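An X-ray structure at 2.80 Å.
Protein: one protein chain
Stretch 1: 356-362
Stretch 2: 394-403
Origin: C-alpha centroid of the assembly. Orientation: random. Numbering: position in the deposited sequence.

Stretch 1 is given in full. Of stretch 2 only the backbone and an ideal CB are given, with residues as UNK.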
# COMPACT_ATOMS: atom_id res chain seq x y z
N TYR A 356 -9.89 -36.41 -16.60
CA TYR A 356 -9.48 -36.00 -15.25
C TYR A 356 -9.99 -34.61 -14.86
O TYR A 356 -10.24 -33.75 -15.72
CB TYR A 356 -7.95 -36.03 -15.12
CG TYR A 356 -7.21 -35.19 -16.14
CD1 TYR A 356 -7.29 -33.80 -16.11
CD2 TYR A 356 -6.47 -35.79 -17.16
CE1 TYR A 356 -6.65 -33.02 -17.07
CE2 TYR A 356 -5.83 -35.02 -18.12
CZ TYR A 356 -5.92 -33.64 -18.07
OH TYR A 356 -5.31 -32.87 -19.04
N THR A 357 -10.15 -34.40 -13.55
CA THR A 357 -10.63 -33.13 -13.00
C THR A 357 -10.06 -32.90 -11.61
O THR A 357 -10.70 -33.23 -10.61
CB THR A 357 -12.16 -33.12 -12.86
OG1 THR A 357 -12.58 -34.27 -12.11
CG2 THR A 357 -12.83 -33.14 -14.22
N GLY A 358 -8.87 -32.31 -11.53
CA GLY A 358 -8.28 -32.06 -10.23
C GLY A 358 -8.00 -30.59 -9.99
O GLY A 358 -8.81 -29.73 -10.34
N ALA A 359 -6.85 -30.30 -9.40
CA ALA A 359 -6.46 -28.92 -9.13
C ALA A 359 -5.03 -28.69 -9.64
O ALA A 359 -4.71 -29.05 -10.76
CB ALA A 359 -6.54 -28.62 -7.64
N ARG A 360 -4.18 -28.12 -8.80
CA ARG A 360 -2.81 -27.85 -9.18
C ARG A 360 -2.08 -29.06 -9.80
O ARG A 360 -1.16 -29.63 -9.19
CB ARG A 360 -2.04 -27.34 -7.95
CG ARG A 360 -2.62 -26.07 -7.35
CD ARG A 360 -2.25 -24.87 -8.18
NE ARG A 360 -0.80 -24.69 -8.21
CZ ARG A 360 -0.18 -23.71 -8.86
NH1 ARG A 360 -0.88 -22.81 -9.53
NH2 ARG A 360 1.15 -23.64 -8.84
N GLY A 361 -2.47 -29.45 -11.01
CA GLY A 361 -1.81 -30.57 -11.64
C GLY A 361 -2.31 -31.96 -11.26
O GLY A 361 -1.54 -32.80 -10.81
N LYS A 362 -3.62 -32.19 -11.43
CA LYS A 362 -4.25 -33.47 -11.15
C LYS A 362 -4.33 -33.97 -9.71
O LYS A 362 -4.35 -35.18 -9.48
CB LYS A 362 -3.62 -34.57 -12.00
CG LYS A 362 -4.08 -34.62 -13.43
CD LYS A 362 -3.04 -34.04 -14.36
CE LYS A 362 -3.35 -34.42 -15.80
NZ LYS A 362 -3.34 -35.91 -15.97
N UNK A 394 -8.40 -24.14 -18.05
CA UNK A 394 -6.95 -24.11 -18.22
C UNK A 394 -6.32 -24.79 -17.02
O UNK A 394 -6.98 -24.96 -15.99
CB UNK A 394 -6.43 -22.68 -18.38
N UNK A 395 -5.05 -25.13 -17.13
CA UNK A 395 -4.34 -25.84 -16.08
C UNK A 395 -4.53 -25.42 -14.61
O UNK A 395 -4.98 -26.25 -13.80
CB UNK A 395 -2.85 -25.74 -16.40
N UNK A 396 -4.22 -24.19 -14.22
CA UNK A 396 -4.43 -23.87 -12.81
C UNK A 396 -5.63 -22.97 -12.50
O UNK A 396 -5.68 -22.32 -11.45
CB UNK A 396 -3.17 -23.20 -12.27
N UNK A 397 -6.60 -22.96 -13.40
CA UNK A 397 -7.81 -22.15 -13.26
C UNK A 397 -8.66 -22.46 -12.03
O UNK A 397 -9.07 -21.55 -11.30
CB UNK A 397 -8.67 -22.33 -14.51
N UNK A 398 -8.94 -23.74 -11.81
CA UNK A 398 -9.76 -24.11 -10.67
C UNK A 398 -9.82 -25.59 -10.41
O UNK A 398 -9.17 -26.38 -11.09
CB UNK A 398 -11.18 -23.58 -10.87
N UNK A 399 -10.62 -25.97 -9.42
CA UNK A 399 -10.74 -27.37 -9.07
C UNK A 399 -12.07 -27.99 -9.45
O UNK A 399 -13.01 -27.30 -9.84
CB UNK A 399 -10.52 -27.54 -7.57
N UNK A 400 -12.13 -29.31 -9.34
CA UNK A 400 -13.35 -30.03 -9.66
C UNK A 400 -13.55 -31.20 -8.72
O UNK A 400 -14.14 -31.05 -7.66
CB UNK A 400 -13.32 -30.52 -11.11
N UNK A 401 -13.04 -32.36 -9.11
CA UNK A 401 -13.18 -33.54 -8.28
C UNK A 401 -14.61 -34.06 -8.26
O UNK A 401 -15.51 -33.39 -7.78
CB UNK A 401 -12.72 -33.23 -6.85
N UNK A 402 -14.81 -35.26 -8.80
CA UNK A 402 -16.13 -35.88 -8.83
C UNK A 402 -16.08 -37.14 -7.98
O UNK A 402 -15.05 -37.45 -7.38
CB UNK A 402 -16.57 -36.20 -10.26
N UNK A 403 -17.19 -37.88 -7.95
CA UNK A 403 -17.24 -39.09 -7.14
C UNK A 403 -16.54 -40.29 -7.78
O UNK A 403 -16.40 -41.34 -7.16
CB UNK A 403 -18.70 -39.45 -6.86

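Neither stretch forms regular helix or strand; two loops lie side by side, and stretch 1 offers mostly backbone carbonyls and one arginine.

Position 394 is far from stretch 1, and its ideal CB has nothing of that stretch within 5.5 Å. Many side chains would suit. The deposited residue is K394. It opens a type I beta turn that ends at 397, and its NZ is hydrogen-bonded elsewhere in the structure.

Position 395 points its CB sideways, again with nothing of stretch 1 in reach. Phi and psi of -42° and -61° fit the second place of the turn. Any residue that accepts these angles would do. It is V395, with chi1 at t. Its nearest approach is through the backbone, with O 4.1 Å from A359 O.

Position 396 is where stretch 1 makes a clear request. CA-to-CB points sideways, but the ideal CB lies 3.6 Å from R360 NH1. A positive charge so close favours an acid; a polar amide or a small neutral residue could also fit. The deposited residue is D396, with chi1 at m. Its OD2 sits 3.0 Å from R360 NH1 and forms a salt bridge. The oxygen lies over the face of the guanidinium, well out of its plane. The attraction is therefore one of charges, with no N-H aimed at the oxygen. The arginine is poorly ordered, so the detail deserves caution. Both carboxylate oxygens are also hydrogen-bonded elsewhere in the structure.

Position 397 closes the turn and is out of reach of stretch 1. Many side chains would suit. It is Q397, whose N donates to K394 O at 3.3 Å.

Position 398 has an extended backbone and a CB direction away from stretch 1. Stretch 1 does not restrict the choice there. G398 is found. Its O lies 3.5 Å from G358 O, two acceptors with no bond between them.

Position 399 points sideways. An ideal CB would be 3.9 Å from G358 O and 4.1 Å from A359 CB, so there is room for alanine at least. The deposited residue is G399. Its CA makes a CA-H...O contact with G358 O at 3.3 Å.

Position 400 points toward stretch 1. An ideal CB would come within 3.3 Å of T357 CB, which is tight. Glycine suits best, and G400 is present, with its CA 5.3 Å from T357 CA.

Position 401 points away, and its phi of 72° with psi of 115° suits glycine. Stretch 1 offers a carbonyl to its backbone. The residue is G401, and its N donates to T357 O at 2.9 Å.

Position 402 points sideways, its ideal CB 4.8 Å from T357 OG1. Small polar or modest apolar groups would fit. T402 places CG2 4.3 Å from T357 OG1, while its own OG1 caps a backbone N just past the stretch, before a helix.

Position 403 is beyond reach and unconstrained by stretch 1. It is I403.

Stretch 2 394-403: KVDQGGGGTI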
# COMPACT_ATOMS: atom_id res chain seq x y z
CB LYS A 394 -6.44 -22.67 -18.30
CG LYS A 394 -6.78 -21.93 -19.57
CD LYS A 394 -6.16 -20.54 -19.54
CE LYS A 394 -6.23 -19.85 -20.90
NZ LYS A 394 -7.63 -19.71 -21.37
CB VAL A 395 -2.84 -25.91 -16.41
CG1 VAL A 395 -2.05 -26.52 -15.25
CG2 VAL A 395 -2.66 -26.75 -17.66
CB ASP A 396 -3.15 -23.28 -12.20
CG ASP A 396 -2.11 -24.34 -11.92
OD1 ASP A 396 -2.49 -25.38 -11.34
OD2 ASP A 396 -0.92 -24.14 -12.26
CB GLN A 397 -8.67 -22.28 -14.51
CG GLN A 397 -8.43 -21.18 -15.50
CD GLN A 397 -8.95 -19.86 -15.01
OE1 GLN A 397 -8.71 -18.82 -15.62
NE2 GLN A 397 -9.67 -19.88 -13.90
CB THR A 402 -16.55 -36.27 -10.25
OG1 THR A 402 -15.57 -37.16 -10.80
CG2 THR A 402 -16.65 -35.04 -11.14
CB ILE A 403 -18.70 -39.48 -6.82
CG1 ILE A 403 -19.42 -39.99 -8.07
CG2 ILE A 403 -19.43 -38.27 -6.27
CD1 ILE A 403 -20.80 -40.57 -7.77
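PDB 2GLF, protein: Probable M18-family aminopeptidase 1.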